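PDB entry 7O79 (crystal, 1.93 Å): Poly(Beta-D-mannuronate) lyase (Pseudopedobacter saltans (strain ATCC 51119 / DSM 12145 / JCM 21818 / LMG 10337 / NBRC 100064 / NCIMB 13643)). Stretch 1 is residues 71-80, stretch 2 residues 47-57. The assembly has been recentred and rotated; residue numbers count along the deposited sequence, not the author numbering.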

# COMPACT_ATOMS: atom_id res chain seq x y z
N PRO A 71 -3.08 -8.70 23.48
CA PRO A 71 -2.34 -7.45 23.29
C PRO A 71 -0.95 -7.48 23.91
O PRO A 71 -0.63 -8.30 24.77
CB PRO A 71 -3.23 -6.41 23.99
CG PRO A 71 -3.94 -7.18 25.05
CD PRO A 71 -4.20 -8.55 24.43
N TYR A 72 -0.12 -6.54 23.42
CA TYR A 72 1.23 -6.28 23.95
C TYR A 72 2.16 -7.48 23.80
O TYR A 72 2.93 -7.80 24.71
CB TYR A 72 1.19 -5.80 25.40
CG TYR A 72 0.04 -4.88 25.70
CD1 TYR A 72 -0.07 -3.65 25.05
CD2 TYR A 72 -0.92 -5.23 26.64
CE1 TYR A 72 -1.12 -2.80 25.32
CE2 TYR A 72 -1.98 -4.38 26.92
CZ TYR A 72 -2.07 -3.16 26.25
OH TYR A 72 -3.11 -2.31 26.53
N LEU A 73 2.13 -8.12 22.63
CA LEU A 73 2.98 -9.25 22.33
C LEU A 73 3.95 -8.90 21.21
O LEU A 73 3.57 -8.25 20.23
CB LEU A 73 2.15 -10.47 21.92
CG LEU A 73 1.14 -10.96 22.96
CD1 LEU A 73 0.43 -12.21 22.47
CD2 LEU A 73 1.86 -11.22 24.29
N VAL A 74 5.19 -9.34 21.36
CA VAL A 74 6.27 -9.04 20.43
C VAL A 74 6.82 -10.35 19.90
O VAL A 74 7.03 -11.30 20.67
CB VAL A 74 7.39 -8.22 21.11
CG1 VAL A 74 8.52 -7.92 20.12
CG2 VAL A 74 6.82 -6.94 21.73
N VAL A 75 7.06 -10.41 18.60
CA VAL A 75 7.68 -11.56 17.95
C VAL A 75 8.89 -11.05 17.19
O VAL A 75 8.78 -10.08 16.44
CB VAL A 75 6.70 -12.29 17.02
CG1 VAL A 75 7.45 -13.28 16.14
CG2 VAL A 75 5.61 -13.00 17.83
N GLU A 76 10.04 -11.69 17.40
CA GLU A 76 11.29 -11.23 16.80
C GLU A 76 12.08 -12.38 16.20
O GLU A 76 12.14 -13.46 16.78
CB GLU A 76 12.17 -10.53 17.83
CG GLU A 76 11.45 -9.54 18.68
CD GLU A 76 12.39 -8.53 19.29
OE1 GLU A 76 12.34 -7.35 18.87
OE2 GLU A 76 13.17 -8.92 20.18
N GLY A 77 12.70 -12.12 15.05
CA GLY A 77 13.78 -12.97 14.56
C GLY A 77 13.41 -14.26 13.87
O GLY A 77 14.29 -15.11 13.68
N LEU A 78 12.16 -14.44 13.45
CA LEU A 78 11.74 -15.69 12.82
C LEU A 78 12.00 -15.69 11.31
O LEU A 78 12.21 -14.66 10.68
CB LEU A 78 10.26 -15.96 13.09
CG LEU A 78 9.84 -15.99 14.56
CD1 LEU A 78 8.41 -16.50 14.71
CD2 LEU A 78 10.83 -16.86 15.35
N LEU A 79 12.00 -16.89 10.73
CA LEU A 79 12.06 -17.08 9.29
C LEU A 79 11.00 -18.10 8.89
O LEU A 79 10.94 -19.19 9.47
CB LEU A 79 13.45 -17.54 8.83
CG LEU A 79 13.60 -18.11 7.40
CD1 LEU A 79 13.39 -17.06 6.30
CD2 LEU A 79 14.96 -18.76 7.22
N PHE A 80 10.14 -17.72 7.95
CA PHE A 80 9.16 -18.61 7.36
C PHE A 80 9.65 -19.00 5.97
O PHE A 80 9.80 -18.13 5.09
CB PHE A 80 7.78 -17.96 7.28
CG PHE A 80 7.12 -17.79 8.61
CD1 PHE A 80 7.46 -16.73 9.43
CD2 PHE A 80 6.17 -18.69 9.05
CE1 PHE A 80 6.86 -16.55 10.66
CE2 PHE A 80 5.56 -18.52 10.29
CZ PHE A 80 5.91 -17.44 11.09
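Stretch 2, residues 47-57: PITLKADQAGK

The pairing of residues 47-57 with residues 71-80 is a parallel two-strand contact, held by a ladder of backbone hydrogen bonds and extended past the end of the strands by one further bond from a turn. Strand 48-52 runs beside strand 73-76 in the same direction, with only 10° between their axes and a closest approach of 4.6 Å. Both backbones are extended, and the register is simple: Leu73 lies beside Ile48, Val74 beside Thr49, Val75 beside Leu50 and Glu76 beside Lys51, with CA atoms 4.6 to 5.1 Å apart.

In a parallel pair, one strand's residue typically bonds to two residues of its neighbour that flank the facing position, and the example follows this rule. Ile48 N donates to Tyr72 O at 3.3 Å, and Ile48 O accepts from Val74 N at 2.9 Å. The next step repeats the pattern, Leu50 N reaching Val74 O at 2.8 Å and Leu50 O receiving Glu76 N at 3.0 Å. The ladder then slackens: the bond from Ala52 N to Glu76 O, 3.3 Å long, is weak. Between the rungs, CA-H...O contacts add close packing, as where Thr49 CA approaches Val74 O at 3.2 Å and Val75 CA approaches Leu50 O at 3.1 Å.

Alternation along the strands sorts the side chains onto two faces. Leu73, Val75, Ile48 and Leu50 share a buried, wholly apolar face, where Leu73 CD2 lies 3.9 Å from Ile48 CB and Val75 CG2 lies 4.2 Å from Leu50 CB. The other face, carrying Val74, Glu76, Thr49 and Lys51, is partly exposed and mixed in character. There Val74 CB sits 3.8 Å from Thr49 OG1, while Val74 CG2 also touches Pro47 CB at 4.2 Å. Glu76 and Lys51 pack CB to CB at 3.8 Å; their opposite charges are near each other, but the 4.0 Å between Glu76 OE2 and Lys51 NZ is beyond a salt bridge.

Beyond the ladder, stretch 2 leaves the strand and folds into a type II turn from Gln54 to Lys57, closed by Lys57 N to Gln54 O at 3.0 Å. The turn presents Gly56 N to Gly77 O in a nearly linear bond of 2.9 Å. Both glycines have positive phi. A CB on Gly77 would point toward stretch 2 and come within 3.3 Å of Ala55 CA, whereas one on Gly56 would point away but jam against the carbonyl oxygen of Ala55.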

# COMPACT_ATOMS: atom_id res chain seq x y z
N PRO A 47 5.47 -6.12 28.05
CA PRO A 47 5.11 -7.02 26.96
C PRO A 47 5.73 -8.39 27.17
O PRO A 47 6.62 -8.60 28.00
CB PRO A 47 5.70 -6.35 25.71
CG PRO A 47 6.10 -4.96 26.14
CD PRO A 47 6.26 -4.96 27.61
N ILE A 48 5.23 -9.36 26.40
CA ILE A 48 5.80 -10.70 26.36
C ILE A 48 6.34 -10.93 24.96
O ILE A 48 5.69 -10.57 23.96
CB ILE A 48 4.77 -11.78 26.77
CG1 ILE A 48 4.37 -11.62 28.23
CG2 ILE A 48 5.31 -13.19 26.52
CD1 ILE A 48 3.18 -12.42 28.62
N THR A 49 7.53 -11.49 24.88
CA THR A 49 8.28 -11.61 23.64
C THR A 49 8.50 -13.08 23.31
O THR A 49 8.96 -13.85 24.15
CB THR A 49 9.62 -10.89 23.75
OG1 THR A 49 9.38 -9.51 24.08
CG2 THR A 49 10.41 -10.97 22.43
N LEU A 50 8.12 -13.46 22.10
CA LEU A 50 8.54 -14.71 21.48
C LEU A 50 9.63 -14.37 20.49
O LEU A 50 9.45 -13.48 19.67
CB LEU A 50 7.37 -15.38 20.76
CG LEU A 50 7.62 -16.69 20.00
CD1 LEU A 50 8.19 -17.76 20.94
CD2 LEU A 50 6.38 -17.17 19.28
N LYS A 51 10.78 -15.06 20.57
CA LYS A 51 11.86 -14.77 19.63
C LYS A 51 12.79 -15.97 19.50
O LYS A 51 12.76 -16.89 20.31
CB LYS A 51 12.65 -13.53 20.04
CG LYS A 51 13.43 -13.65 21.33
CD LYS A 51 14.08 -12.32 21.55
CE LYS A 51 14.92 -12.24 22.79
NZ LYS A 51 15.47 -10.84 22.85
N ALA A 52 13.63 -15.92 18.46
CA ALA A 52 14.68 -16.92 18.26
C ALA A 52 15.87 -16.65 19.18
O ALA A 52 16.22 -15.50 19.42
CB ALA A 52 15.13 -16.90 16.80
N ASP A 53 16.47 -17.72 19.72
CA ASP A 53 17.77 -17.56 20.39
C ASP A 53 18.76 -16.82 19.52
O ASP A 53 19.51 -15.95 20.00
CB ASP A 53 18.35 -18.93 20.78
CG ASP A 53 17.63 -19.55 21.96
OD1 ASP A 53 17.17 -18.77 22.82
OD2 ASP A 53 17.44 -20.79 21.98
N GLN A 54 18.79 -17.14 18.24
CA GLN A 54 19.64 -16.46 17.28
C GLN A 54 18.75 -16.06 16.12
O GLN A 54 18.15 -16.93 15.47
CB GLN A 54 20.79 -17.36 16.83
N ALA A 55 18.61 -14.76 15.89
CA ALA A 55 17.71 -14.28 14.84
C ALA A 55 18.07 -14.92 13.51
O ALA A 55 19.24 -14.98 13.13
CB ALA A 55 17.79 -12.75 14.73
N GLY A 56 17.06 -15.41 12.80
CA GLY A 56 17.28 -16.01 11.51
C GLY A 56 17.61 -17.48 11.55
O GLY A 56 17.59 -18.13 10.51
N LYS A 57 17.89 -18.03 12.73
CA LYS A 57 18.31 -19.41 12.89
C LYS A 57 17.15 -20.33 13.22
O LYS A 57 17.37 -21.51 13.51
CB LYS A 57 19.38 -19.51 13.97
CG LYS A 57 20.71 -18.88 13.58
CD LYS A 57 21.11 -19.27 12.17
CE LYS A 57 22.59 -18.98 11.94
NZ LYS A 57 23.05 -19.34 10.57